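Local atomic coordinates of similar to hydroxylamine oxidoreductase (Kuenenia stuttgartiensis, PDB entry 6H5L), a protein that probably acts as an oxidoreductase, carrying c-type hemes as part of a 60-heme reductase complex of an anammox bacterium. Residues 36-41 with 57-62; 52-57 with 202-207; 345-350 with 358-363. All blocks are in the same frame, centred on the assembly; numbering follows the deposited sequence.

How the contacts relate
Contact 1 and contact 2 adjoin, with centres about 10 Å apart; they share N57, use the same helix 56-59, and their segments alternate along the chain. Contact 3 follows later in sequence, its centre about 43 Å from that of contact 1 and on the opposite side of the chain's centre. All three are buried, yet their depth differs: contact 2 has its centre about 12 Å from the chain centre, against about 19 Å for contact 1 and about 25 Å for contact 3. Chemistry changes too. Contact 1 ties a loop carbonyl to an arginine, contact 2 brings a glutamate to a helix start, and contact 3 packs two helices through apolar side chains beside a heme thioether.

Contact 1 (36-41 with 57-62); sequences EGSGPF and NRHYEP. With HEC (heme c), chain C.
A single carbonyl oxygen, G37 O, is gripped side-on by two nitrogens of R58. R58 NE donates to G37 O over 3.0 Å in the carbonyl plane, with an N-H...O angle of 154°. R58 NH2 reaches the same G37 O at 3.2 Å from above that plane, although the oxygen lies within the guanidinium plane for both bonds. The R58 chain is bent at CD by chi2 (72°) and extended beyond it, with NE and NH2 meeting the carbonyl. E36 adds a long salt bridge, OE2 to R58 NH2 3.7 Å, with the two planes steeply inclined (76°); T42 OG1 is the stronger partner of this carboxylate. The far nitrogen NH1 bonds A26 O. H59 brings the edge of its ring, CE1, to 3.1 Å from G37 O, while its ND1 is held by G33 O. A methionine in place of R58 would probably leave the carbonyls of G37 and A26 without these N-H donors and E36 without its distant countercharge. Two residues on, Y60 OH donates to heme propionate atom O2A (2.8 Å), which lies in the plane of the tyrosine ring: a propionate bond at a heme pocket of this multiheme cytochrome c.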
loop_
_atom_site.group_PDB
_atom_site.type_symbol
_atom_site.label_atom_id
_atom_site.label_comp_id
_atom_site.label_asym_id
_atom_site.label_seq_id
_atom_site.Cartn_x
_atom_site.Cartn_y
_atom_site.Cartn_z
ATOM N N GLU A 36 47.190 -41.628 7.997
ATOM C CA GLU A 36 46.643 -42.976 8.028
ATOM C C GLU A 36 45.261 -42.947 7.393
ATOM O O GLU A 36 44.730 -41.883 7.065
ATOM C CB GLU A 36 46.593 -43.504 9.465
ATOM C CG GLU A 36 46.664 -45.011 9.598
ATOM C CD GLU A 36 46.591 -45.464 11.043
ATOM O OE1 GLU A 36 47.226 -44.819 11.906
ATOM O OE2 GLU A 36 45.891 -46.460 11.319
ATOM N N GLY A 37 44.685 -44.128 7.221
ATOM C CA GLY A 37 43.355 -44.277 6.653
ATOM C C GLY A 37 42.288 -44.384 7.721
ATOM O O GLY A 37 42.331 -43.688 8.742
ATOM N N SER A 38 41.324 -45.270 7.486
ATOM C CA SER A 38 40.247 -45.513 8.436
ATOM C C SER A 38 39.652 -46.884 8.154
ATOM O O SER A 38 39.765 -47.416 7.047
ATOM C CB SER A 38 39.164 -44.432 8.360
ATOM O OG SER A 38 38.526 -44.441 7.094
ATOM N N GLY A 39 39.011 -47.445 9.175
ATOM C CA GLY A 39 38.404 -48.747 9.064
ATOM C C GLY A 39 39.396 -49.868 9.295
ATOM O O GLY A 39 40.556 -49.637 9.650
ATOM N N PRO A 40 38.956 -51.111 9.094
ATOM C CA PRO A 40 39.861 -52.255 9.303
ATOM C C PRO A 40 41.113 -52.219 8.439
ATOM O O PRO A 40 42.127 -52.823 8.818
ATOM C CB PRO A 40 38.975 -53.463 8.965
ATOM C CG PRO A 40 37.879 -52.912 8.108
ATOM C CD PRO A 40 37.623 -51.534 8.634
ATOM N N PHE A 41 41.080 -51.530 7.299
ATOM C CA PHE A 41 42.235 -51.408 6.421
ATOM C C PHE A 41 42.886 -50.034 6.523
ATOM O O PHE A 41 43.396 -49.514 5.526
ATOM C CB PHE A 41 41.832 -51.705 4.977
ATOM C CG PHE A 41 41.013 -52.956 4.825
ATOM C CD1 PHE A 41 41.543 -54.192 5.163
ATOM C CD2 PHE A 41 39.713 -52.896 4.355
ATOM C CE1 PHE A 41 40.792 -55.342 5.031
ATOM C CE2 PHE A 41 38.957 -54.043 4.221
ATOM C CZ PHE A 41 39.497 -55.268 4.560
ATOM N N ASN A 57 36.642 -35.823 13.076
ATOM C CA ASN A 57 37.128 -36.562 14.241
ATOM C C ASN A 57 38.322 -37.439 13.891
ATOM O O ASN A 57 39.306 -37.491 14.638
ATOM C CB ASN A 57 36.007 -37.416 14.833
ATOM C CG ASN A 57 35.081 -36.626 15.741
ATOM O OD1 ASN A 57 35.472 -35.601 16.303
ATOM N ND2 ASN A 57 33.853 -37.108 15.903
ATOM N N ARG A 58 38.257 -38.125 12.753
ATOM C CA ARG A 58 39.308 -39.062 12.386
ATOM C C ARG A 58 40.493 -38.379 11.713
ATOM O O ARG A 58 41.627 -38.842 11.863
ATOM C CB ARG A 58 38.739 -40.150 11.477
ATOM C CG ARG A 58 39.755 -41.153 10.944
ATOM C CD ARG A 58 40.240 -42.109 12.018
ATOM N NE ARG A 58 41.128 -43.131 11.472
ATOM C CZ ARG A 58 41.706 -44.081 12.199
ATOM N NH1 ARG A 58 41.490 -44.139 13.505
ATOM N NH2 ARG A 58 42.501 -44.971 11.620
ATOM N N HIS A 59 40.268 -37.282 10.983
ATOM C CA HIS A 59 41.278 -36.794 10.052
ATOM C C HIS A 59 41.573 -35.299 10.099
ATOM O O HIS A 59 42.418 -34.842 9.321
ATOM C CB HIS A 59 40.886 -37.165 8.612
ATOM C CG HIS A 59 40.947 -38.634 8.329
ATOM N ND1 HIS A 59 42.095 -39.377 8.501
ATOM C CD2 HIS A 59 40.005 -39.496 7.878
ATOM C CE1 HIS A 59 41.855 -40.635 8.176
ATOM N NE2 HIS A 59 40.595 -40.733 7.790
ATOM N N TYR A 60 40.923 -34.522 10.960
ATOM C CA TYR A 60 41.204 -33.092 10.976
ATOM C C TYR A 60 42.558 -32.813 11.619
ATOM O O TYR A 60 42.966 -33.487 12.568
ATOM C CB TYR A 60 40.109 -32.322 11.714
ATOM C CG TYR A 60 40.300 -30.822 11.659
ATOM C CD1 TYR A 60 40.090 -30.119 10.480
ATOM C CD2 TYR A 60 40.699 -30.111 12.783
ATOM C CE1 TYR A 60 40.269 -28.749 10.422
ATOM C CE2 TYR A 60 40.877 -28.740 12.736
ATOM C CZ TYR A 60 40.660 -28.065 11.552
ATOM O OH TYR A 60 40.836 -26.701 11.495
ATOM N N GLU A 61 43.256 -31.816 11.085
ATOM C CA GLU A 61 44.521 -31.332 11.614
ATOM C C GLU A 61 44.444 -29.825 11.796
ATOM O O GLU A 61 43.719 -29.145 11.063
ATOM C CB GLU A 61 45.689 -31.678 10.680
ATOM C CG GLU A 61 45.954 -33.166 10.534
ATOM C CD GLU A 61 47.079 -33.463 9.563
ATOM O OE1 GLU A 61 47.653 -32.503 9.006
ATOM O OE2 GLU A 61 47.392 -34.654 9.353
ATOM N N PRO A 62 45.177 -29.277 12.763
ATOM C CA PRO A 62 45.080 -27.839 13.040
ATOM C C PRO A 62 45.645 -26.999 11.903
ATOM O O PRO A 62 46.435 -27.462 11.077
ATOM C CB PRO A 62 45.910 -27.663 14.320
ATOM C CG PRO A 62 46.020 -29.032 14.910
ATOM C CD PRO A 62 46.034 -29.968 13.741
HETATM FE FE HEC C . 39.864 -17.435 11.487
HETATM C CHA HEC C . 40.745 -19.793 9.176
HETATM C CHB HEC C . 37.529 -19.588 12.800
HETATM C CHC HEC C . 39.389 -15.306 14.107
HETATM C CHD HEC C . 41.436 -14.969 9.724
HETATM N NA HEC C . 39.268 -19.350 11.087
HETATM C C1A HEC C . 39.726 -20.130 10.041
HETATM C C2A HEC C . 38.952 -21.357 10.021
HETATM C C3A HEC C . 38.062 -21.298 11.019
HETATM C C4A HEC C . 38.242 -20.036 11.710
HETATM C CMA HEC C . 37.019 -22.377 11.385
HETATM C CAA HEC C . 39.130 -22.515 9.010
HETATM C CBA HEC C . 39.940 -23.664 9.602
HETATM C CGA HEC C . 40.198 -24.675 8.514
HETATM O O1A HEC C . 39.915 -24.364 7.329
HETATM O O2A HEC C . 40.687 -25.791 8.827
HETATM N NB HEC C . 38.624 -17.417 13.115
HETATM C C1B HEC C . 37.842 -18.471 13.544
HETATM C C2B HEC C . 37.424 -18.198 14.905
HETATM C C3B HEC C . 37.932 -17.010 15.262
HETATM C C4B HEC C . 38.700 -16.499 14.145
HETATM C CMB HEC C . 36.523 -19.122 15.755
HETATM C CAB HEC C . 37.763 -16.287 16.616
HETATM C CBB HEC C . 38.489 -17.044 17.751
HETATM N NC HEC C . 40.270 -15.464 11.819
HETATM C C1C HEC C . 40.109 -14.829 13.033
HETATM C C2C HEC C . 40.926 -13.633 13.030
HETATM C C3C HEC C . 41.402 -13.472 11.780
HETATM C C4C HEC C . 41.056 -14.663 11.016
HETATM C CMC HEC C . 40.884 -12.579 14.165
HETATM C CAC HEC C . 42.263 -12.296 11.248
HETATM C CBC HEC C . 43.576 -12.130 12.044
HETATM N ND HEC C . 40.918 -17.388 9.695
HETATM C C1D HEC C . 41.528 -16.243 9.190
HETATM C C2D HEC C . 42.278 -16.613 8.008
HETATM C C3D HEC C . 42.065 -18.124 7.834
HETATM C C4D HEC C . 41.206 -18.516 8.930
HETATM C CMD HEC C . 43.118 -15.684 7.109
HETATM C CAD HEC C . 42.647 -19.029 6.726
HETATM C CBD HEC C . 43.741 -19.900 7.336
HETATM C CGD HEC C . 44.341 -20.827 6.312
HETATM O O1D HEC C . 45.224 -21.638 6.694
HETATM O O2D HEC C . 43.941 -20.759 5.122
#

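Contact 2 (52-57 with 202-207); sequences MYWQPN and CHSGAE. With HEC (heme c), chain F.
E207 turns CG anti to its own carbonyl carbon (chi1 -57°) and extends beyond it, while Q55 bends at chi2 (85°), and the two side chains cross at about a right angle with their flat ends stacked. The amide and carboxylate planes are 8° apart, and Q55 CD lies 3.7 Å from E207 OE2. That OE2 accepts N57 N through its syn lone pair at 3.1 Å. N57 ND2 donates to E207 OE1 over 3.0 Å from above the carboxylate plane, and Y17 OH also bonds OE1. With Q55 at the N-cap position of helix 56-59, the buried carboxylate meets the helix start, where the backbone N-H of N57 would probably favour its charge. Further along, W54 CB packs on S204 CB (3.6 Å). C202 SG is bonded to heme CAC, and H203 NE2 binds the iron atom FE at 2.0 Å; water 2 sits opposite. Helix 174-180 touches both segments, W175 against W54 and Q55, S174 O accepting from H203 ND1, while D200 and M201 of helix 197-202 pack on W54.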
loop_
_atom_site.group_PDB
_atom_site.type_symbol
_atom_site.label_atom_id
_atom_site.label_comp_id
_atom_site.label_asym_id
_atom_site.label_seq_id
_atom_site.Cartn_x
_atom_site.Cartn_y
_atom_site.Cartn_z
ATOM N N MET A 52 40.039 -34.130 6.213
ATOM C CA MET A 52 40.034 -33.195 7.332
ATOM C C MET A 52 38.648 -32.605 7.539
ATOM O O MET A 52 38.189 -32.450 8.679
ATOM C CB MET A 52 41.039 -32.066 7.096
ATOM C CG MET A 52 42.503 -32.448 7.155
ATOM S SD MET A 52 43.511 -30.960 6.996
ATOM C CE MET A 52 45.160 -31.634 7.132
ATOM N N TYR A 53 37.970 -32.267 6.442
ATOM C CA TYR A 53 36.653 -31.651 6.494
ATOM C C TYR A 53 35.513 -32.652 6.374
ATOM O O TYR A 53 34.457 -32.434 6.972
ATOM C CB TYR A 53 36.525 -30.597 5.387
ATOM C CG TYR A 53 37.570 -29.501 5.462
ATOM C CD1 TYR A 53 37.383 -28.389 6.277
ATOM C CD2 TYR A 53 38.742 -29.576 4.719
ATOM C CE1 TYR A 53 38.336 -27.386 6.350
ATOM C CE2 TYR A 53 39.698 -28.578 4.785
ATOM C CZ TYR A 53 39.491 -27.486 5.602
ATOM O OH TYR A 53 40.443 -26.494 5.667
ATOM N N TRP A 54 35.695 -33.748 5.632
ATOM C CA TRP A 54 34.604 -34.706 5.485
ATOM C C TRP A 54 34.420 -35.531 6.756
ATOM O O TRP A 54 33.286 -35.844 7.139
ATOM C CB TRP A 54 34.842 -35.621 4.282
ATOM C CG TRP A 54 35.111 -34.947 2.947
ATOM C CD1 TRP A 54 35.914 -35.427 1.954
ATOM C CD2 TRP A 54 34.576 -33.702 2.460
ATOM N NE1 TRP A 54 35.916 -34.567 0.886
ATOM C CE2 TRP A 54 35.108 -33.499 1.170
ATOM C CE3 TRP A 54 33.705 -32.741 2.986
ATOM C CZ2 TRP A 54 34.801 -32.376 0.402
ATOM C CZ3 TRP A 54 33.401 -31.626 2.222
ATOM C CH2 TRP A 54 33.948 -31.456 0.943
ATOM N N GLN A 55 35.517 -35.898 7.414
ATOM C CA GLN A 55 35.482 -36.731 8.619
ATOM C C GLN A 55 36.423 -36.116 9.644
ATOM O O GLN A 55 37.557 -36.575 9.831
ATOM C CB GLN A 55 35.871 -38.177 8.298
ATOM C CG GLN A 55 35.660 -39.156 9.435
ATOM C CD GLN A 55 34.246 -39.703 9.487
ATOM O OE1 GLN A 55 33.356 -39.236 8.775
ATOM N NE2 GLN A 55 34.036 -40.708 10.328
ATOM N N PRO A 56 35.979 -35.057 10.332
ATOM C CA PRO A 56 36.916 -34.291 11.175
ATOM C C PRO A 56 37.476 -35.069 12.354
ATOM O O PRO A 56 38.679 -34.969 12.628
ATOM C CB PRO A 56 36.066 -33.097 11.639
ATOM C CG PRO A 56 34.959 -33.002 10.639
ATOM C CD PRO A 56 34.659 -34.412 10.247
ATOM N N ASN A 57 36.642 -35.823 13.076
ATOM C CA ASN A 57 37.128 -36.562 14.241
ATOM C C ASN A 57 38.322 -37.439 13.891
ATOM O O ASN A 57 39.306 -37.491 14.638
ATOM C CB ASN A 57 36.007 -37.416 14.833
ATOM C CG ASN A 57 35.081 -36.626 15.741
ATOM O OD1 ASN A 57 35.472 -35.601 16.303
ATOM N ND2 ASN A 57 33.853 -37.108 15.903
ATOM N N CYS A 202 30.656 -37.586 -0.899
ATOM C CA CYS A 202 29.255 -37.977 -0.832
ATOM C C CYS A 202 28.927 -38.771 0.422
ATOM O O CYS A 202 27.793 -38.697 0.911
ATOM C CB CYS A 202 28.882 -38.801 -2.068
ATOM S SG CYS A 202 27.113 -38.912 -2.426
ATOM N N HIS A 203 29.887 -39.531 0.953
ATOM C CA HIS A 203 29.715 -40.252 2.208
ATOM C C HIS A 203 30.166 -39.449 3.420
ATOM O O HIS A 203 30.477 -40.039 4.460
ATOM C CB HIS A 203 30.459 -41.589 2.158
ATOM C CG HIS A 203 29.808 -42.612 1.283
ATOM N ND1 HIS A 203 29.154 -43.718 1.790
ATOM C CD2 HIS A 203 29.702 -42.696 -0.061
ATOM C CE1 HIS A 203 28.680 -44.445 0.795
ATOM N NE2 HIS A 203 28.999 -43.845 -0.338
ATOM N N SER A 204 30.183 -38.126 3.311
ATOM C CA SER A 204 30.594 -37.241 4.389
ATOM C C SER A 204 29.448 -36.842 5.310
ATOM O O SER A 204 29.651 -36.014 6.205
ATOM C CB SER A 204 31.246 -35.977 3.816
ATOM O OG SER A 204 30.316 -35.206 3.071
ATOM N N GLY A 205 28.256 -37.398 5.112
ATOM C CA GLY A 205 27.107 -37.016 5.909
ATOM C C GLY A 205 27.017 -37.730 7.242
ATOM O O GLY A 205 25.950 -37.766 7.860
ATOM N N ALA A 206 28.131 -38.306 7.698
ATOM C CA ALA A 206 28.150 -39.036 8.959
ATOM C C ALA A 206 28.512 -38.147 10.142
ATOM O O ALA A 206 27.948 -38.306 11.230
ATOM C CB ALA A 206 29.124 -40.215 8.874
ATOM N N GLU A 207 29.441 -37.209 9.955
ATOM C CA GLU A 207 29.816 -36.281 11.010
ATOM C C GLU A 207 29.501 -34.830 10.681
ATOM O O GLU A 207 29.694 -33.966 11.543
ATOM C CB GLU A 207 31.315 -36.405 11.331
ATOM C CG GLU A 207 31.746 -37.804 11.745
ATOM C CD GLU A 207 33.100 -37.819 12.429
ATOM O OE1 GLU A 207 33.274 -38.595 13.394
ATOM O OE2 GLU A 207 33.989 -37.050 12.009
HETATM FE FE HEC F . 28.289 -44.959 -1.827
HETATM C CHA HEC F . 25.667 -46.985 -1.108
HETATM C CHB HEC F . 30.513 -47.279 -0.970
HETATM C CHC HEC F . 30.757 -43.291 -3.684
HETATM C CHD HEC F . 26.287 -42.249 -2.163
HETATM N NA HEC F . 28.113 -46.796 -1.142
HETATM C C1A HEC F . 26.940 -47.494 -0.931
HETATM C C2A HEC F . 27.309 -48.836 -0.506
HETATM C C3A HEC F . 28.644 -48.908 -0.468
HETATM C C4A HEC F . 29.182 -47.625 -0.867
HETATM C CMA HEC F . 29.472 -50.148 -0.066
HETATM C CAA HEC F . 26.351 -49.995 -0.147
HETATM C CBA HEC F . 25.456 -49.601 1.021
HETATM C CGA HEC F . 26.125 -49.982 2.314
HETATM O O1A HEC F . 26.248 -49.090 3.189
HETATM O O2A HEC F . 26.545 -51.159 2.466
HETATM N NB HEC F . 30.315 -45.189 -2.206
HETATM C C1B HEC F . 30.992 -46.332 -1.849
HETATM C C2B HEC F . 32.255 -46.362 -2.558
HETATM C C3B HEC F . 32.328 -45.243 -3.322
HETATM C C4B HEC F . 31.100 -44.496 -3.103
HETATM C CMB HEC F . 33.249 -47.533 -2.366
HETATM C CAB HEC F . 33.419 -44.705 -4.293
HETATM C CBB HEC F . 34.854 -45.257 -4.119
HETATM N NC HEC F . 28.514 -43.085 -2.727
HETATM C C1C HEC F . 29.562 -42.629 -3.504
HETATM C C2C HEC F . 29.138 -41.409 -4.172
HETATM C C3C HEC F . 27.942 -41.064 -3.664
HETATM C C4C HEC F . 27.503 -42.147 -2.802
HETATM C CMC HEC F . 30.073 -40.510 -5.017
HETATM C CAC HEC F . 27.100 -39.805 -3.993
HETATM C CBC HEC F . 26.717 -39.759 -5.487
HETATM N ND HEC F . 26.267 -44.666 -1.669
HETATM C C1D HEC F . 25.655 -43.428 -1.827
HETATM C C2D HEC F . 24.237 -43.581 -1.585
HETATM C C3D HEC F . 24.037 -45.070 -1.249
HETATM C C4D HEC F . 25.355 -45.659 -1.331
HETATM C CMD HEC F . 23.177 -42.459 -1.648
HETATM C CAD HEC F . 22.727 -45.813 -0.903
HETATM C CBD HEC F . 21.654 -45.550 -1.956
HETATM C CGD HEC F . 20.401 -46.287 -1.569
HETATM O O1D HEC F . 20.479 -47.127 -0.638
HETATM O O2D HEC F . 19.335 -46.040 -2.188
HETATM O O HOH W 1 31.673 -37.909 7.678
HETATM O O HOH W 2 27.708 -45.540 -3.770
#

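Contact 3 (345-350 with 358-363); sequences YWLEVC and FADTYL. With HEC (heme c), chain J.
The indole of W346 leads away from the other helix, meeting H284 edge-to-face and K299 in a cation-pi contact, NE1 bonding K299 O, while W346 CB touches L363 CD1 (4.0 Å). On the other helix, the Y362 ring carries the heme methyl CMA over one face, offset toward the rim, with CE1 to CMA 3.5 Å. H197 of the third subunit meets that ring with planes steeply inclined. F358 CZ approaches the same CMA at 3.9 Å. The CxxCH heme-binding motif starts at C350, the last residue of helix 337-350, and runs through C353 to H354, just before helix 356-389; the short segments run at 130° with axes 9.6 Å apart. C350 SG is covalently joined to heme CAB, and its CB packs against A359 CB. L347 CD2 touches A359 CB (3.8 Å) and L363 CD1 (3.9 Å), while L347 CD1 lies near D360 OD1 (3.7 Å). R35 of the conserved hypothetical cytochrome protein chain packs on L347 and forms a long, weak ion pair with D360 OD2.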
loop_
_atom_site.group_PDB
_atom_site.type_symbol
_atom_site.label_atom_id
_atom_site.label_comp_id
_atom_site.label_asym_id
_atom_site.label_seq_id
_atom_site.Cartn_x
_atom_site.Cartn_y
_atom_site.Cartn_z
ATOM N N TYR A 345 2.954 -47.947 7.206
ATOM C CA TYR A 345 3.370 -46.578 7.490
ATOM C C TYR A 345 3.481 -45.766 6.207
ATOM O O TYR A 345 3.108 -44.587 6.177
ATOM C CB TYR A 345 4.703 -46.570 8.242
ATOM C CG TYR A 345 4.731 -47.410 9.502
ATOM C CD1 TYR A 345 3.569 -47.681 10.214
ATOM C CD2 TYR A 345 5.928 -47.929 9.980
ATOM C CE1 TYR A 345 3.599 -48.450 11.363
ATOM C CE2 TYR A 345 5.967 -48.697 11.127
ATOM C CZ TYR A 345 4.800 -48.955 11.815
ATOM O OH TYR A 345 4.837 -49.718 12.958
ATOM N N TRP A 346 3.996 -46.378 5.136
ATOM C CA TRP A 346 4.006 -45.717 3.835
ATOM C C TRP A 346 2.593 -45.380 3.384
ATOM O O TRP A 346 2.338 -44.283 2.875
ATOM C CB TRP A 346 4.690 -46.604 2.793
ATOM C CG TRP A 346 6.183 -46.654 2.896
ATOM C CD1 TRP A 346 6.940 -47.700 3.339
ATOM C CD2 TRP A 346 7.104 -45.618 2.537
ATOM N NE1 TRP A 346 8.273 -47.378 3.281
ATOM C CE2 TRP A 346 8.401 -46.104 2.792
ATOM C CE3 TRP A 346 6.958 -44.324 2.028
ATOM C CZ2 TRP A 346 9.543 -45.345 2.555
ATOM C CZ3 TRP A 346 8.093 -43.571 1.793
ATOM C CH2 TRP A 346 9.369 -44.085 2.057
ATOM N N LEU A 347 1.658 -46.316 3.566
ATOM C CA LEU A 347 0.286 -46.094 3.129
ATOM C C LEU A 347 -0.375 -44.962 3.905
ATOM O O LEU A 347 -1.278 -44.299 3.382
ATOM C CB LEU A 347 -0.521 -47.385 3.263
ATOM C CG LEU A 347 -0.115 -48.496 2.291
ATOM C CD1 LEU A 347 -0.920 -49.765 2.534
ATOM C CD2 LEU A 347 -0.275 -48.025 0.853
ATOM N N GLU A 348 0.060 -44.719 5.144
ATOM C CA GLU A 348 -0.450 -43.572 5.888
ATOM C C GLU A 348 -0.034 -42.263 5.231
ATOM O O GLU A 348 -0.793 -41.287 5.242
ATOM C CB GLU A 348 0.033 -43.623 7.337
ATOM C CG GLU A 348 -0.397 -44.867 8.094
ATOM C CD GLU A 348 -0.072 -44.789 9.572
ATOM O OE1 GLU A 348 -0.997 -44.950 10.396
ATOM O OE2 GLU A 348 1.106 -44.554 9.909
ATOM N N VAL A 349 1.167 -42.224 4.651
ATOM C CA VAL A 349 1.605 -41.033 3.929
ATOM C C VAL A 349 0.785 -40.850 2.660
ATOM O O VAL A 349 0.231 -39.774 2.408
ATOM C CB VAL A 349 3.110 -41.115 3.617
ATOM C CG1 VAL A 349 3.501 -40.056 2.597
ATOM C CG2 VAL A 349 3.923 -40.952 4.882
ATOM N N CYS A 350 0.687 -41.904 1.846
ATOM C CA CYS A 350 -0.004 -41.793 0.568
ATOM C C CYS A 350 -1.497 -41.546 0.744
ATOM O O CYS A 350 -2.115 -40.886 -0.100
ATOM C CB CYS A 350 0.219 -43.056 -0.262
ATOM S SG CYS A 350 1.887 -43.744 -0.210
ATOM N N PHE A 358 -5.569 -47.102 -4.316
ATOM C CA PHE A 358 -4.646 -46.640 -5.350
ATOM C C PHE A 358 -3.207 -46.673 -4.857
ATOM O O PHE A 358 -2.291 -47.028 -5.609
ATOM C CB PHE A 358 -5.025 -45.229 -5.802
ATOM C CG PHE A 358 -4.093 -44.651 -6.832
ATOM C CD1 PHE A 358 -4.257 -44.945 -8.174
ATOM C CD2 PHE A 358 -3.055 -43.810 -6.457
ATOM C CE1 PHE A 358 -3.402 -44.417 -9.125
ATOM C CE2 PHE A 358 -2.196 -43.280 -7.402
ATOM C CZ PHE A 358 -2.370 -43.583 -8.738
ATOM N N ALA A 359 -2.990 -46.304 -3.594
ATOM C CA ALA A 359 -1.642 -46.315 -3.036
ATOM C C ALA A 359 -1.136 -47.738 -2.845
ATOM O O ALA A 359 -0.003 -48.059 -3.222
ATOM C CB ALA A 359 -1.626 -45.563 -1.709
ATOM N N ASP A 360 -1.963 -48.603 -2.251
ATOM C CA ASP A 360 -1.557 -49.987 -2.033
ATOM C C ASP A 360 -1.365 -50.716 -3.355
ATOM O O ASP A 360 -0.431 -51.514 -3.502
ATOM C CB ASP A 360 -2.590 -50.702 -1.163
ATOM C CG ASP A 360 -2.161 -52.104 -0.775
ATOM O OD1 ASP A 360 -1.049 -52.259 -0.228
ATOM O OD2 ASP A 360 -2.942 -53.048 -1.009
ATOM N N THR A 361 -2.237 -50.452 -4.331
ATOM C CA THR A 361 -2.072 -51.044 -5.656
ATOM C C THR A 361 -0.746 -50.632 -6.280
ATOM O O THR A 361 -0.064 -51.454 -6.907
ATOM C CB THR A 361 -3.235 -50.639 -6.563
ATOM O OG1 THR A 361 -4.457 -51.175 -6.043
ATOM C CG2 THR A 361 -3.023 -51.149 -7.977
ATOM N N TYR A 362 -0.356 -49.367 -6.111
ATOM C CA TYR A 362 0.891 -48.906 -6.711
ATOM C C TYR A 362 2.099 -49.527 -6.021
ATOM O O TYR A 362 3.004 -50.044 -6.684
ATOM C CB TYR A 362 0.986 -47.381 -6.671
ATOM C CG TYR A 362 2.165 -46.891 -7.473
ATOM C CD1 TYR A 362 2.048 -46.666 -8.835
ATOM C CD2 TYR A 362 3.406 -46.698 -6.880
ATOM C CE1 TYR A 362 3.123 -46.243 -9.583
ATOM C CE2 TYR A 362 4.489 -46.275 -7.621
ATOM C CZ TYR A 362 4.340 -46.049 -8.972
ATOM O OH TYR A 362 5.410 -45.628 -9.723
ATOM N N LEU A 363 2.142 -49.467 -4.688
ATOM C CA LEU A 363 3.285 -50.023 -3.970
ATOM C C LEU A 363 3.375 -51.534 -4.143
ATOM O O LEU A 363 4.475 -52.095 -4.120
ATOM C CB LEU A 363 3.208 -49.648 -2.490
ATOM C CG LEU A 363 3.370 -48.152 -2.209
ATOM C CD1 LEU A 363 3.263 -47.855 -0.723
ATOM C CD2 LEU A 363 4.691 -47.639 -2.766
HETATM FE FE HEC J . 0.870 -39.053 -5.181
HETATM C CHA HEC J . 0.434 -38.310 -8.486
HETATM C CHB HEC J . 1.742 -42.296 -6.054
HETATM C CHC HEC J . 1.611 -39.796 -1.901
HETATM C CHD HEC J . -0.255 -35.957 -4.235
HETATM N NA HEC J . 1.089 -40.100 -6.944
HETATM C C1A HEC J . 0.782 -39.611 -8.198
HETATM C C2A HEC J . 0.896 -40.702 -9.146
HETATM C C3A HEC J . 1.252 -41.796 -8.473
HETATM C C4A HEC J . 1.383 -41.444 -7.074
HETATM C CMA HEC J . 1.487 -43.195 -9.079
HETATM C CAA HEC J . 0.643 -40.632 -10.669
HETATM C CBA HEC J . -0.846 -40.437 -10.921
HETATM C CGA HEC J . -1.160 -40.621 -12.381
HETATM O O1A HEC J . -2.347 -40.443 -12.754
HETATM O O2A HEC J . -0.232 -40.942 -13.168
HETATM N NB HEC J . 1.520 -40.744 -4.163
HETATM C C1B HEC J . 1.883 -41.951 -4.729
HETATM C C2B HEC J . 2.443 -42.791 -3.690
HETATM C C3B HEC J . 2.402 -42.104 -2.539
HETATM C C4B HEC J . 1.824 -40.803 -2.817
HETATM C CMB HEC J . 2.959 -44.232 -3.915
HETATM C CAB HEC J . 2.877 -42.570 -1.143
HETATM C CBB HEC J . 4.408 -42.780 -1.109
HETATM N NC HEC J . 0.695 -38.072 -3.405
HETATM C C1C HEC J . 1.087 -38.547 -2.167
HETATM C C2C HEC J . 0.946 -37.471 -1.209
HETATM C C3C HEC J . 0.345 -36.443 -1.825
HETATM C C4C HEC J . 0.235 -36.778 -3.238
HETATM C CMC HEC J . 1.157 -37.639 0.313
HETATM C CAC HEC J . -0.079 -35.096 -1.182
HETATM C CBC HEC J . 1.109 -34.296 -0.601
HETATM N ND HEC J . 0.226 -37.373 -6.204
HETATM C C1D HEC J . -0.279 -36.228 -5.590
HETATM C C2D HEC J . -0.831 -35.363 -6.611
HETATM C C3D HEC J . -0.615 -36.106 -7.938
HETATM C C4D HEC J . 0.049 -37.340 -7.585
HETATM C CMD HEC J . -1.502 -33.987 -6.410
HETATM C CAD HEC J . -1.007 -35.655 -9.362
HETATM C CBD HEC J . -2.184 -36.492 -9.851
HETATM C CGD HEC J . -2.059 -36.738 -11.331
HETATM O O1D HEC J . -0.972 -37.195 -11.771
HETATM O O2D HEC J . -3.048 -36.492 -12.070
#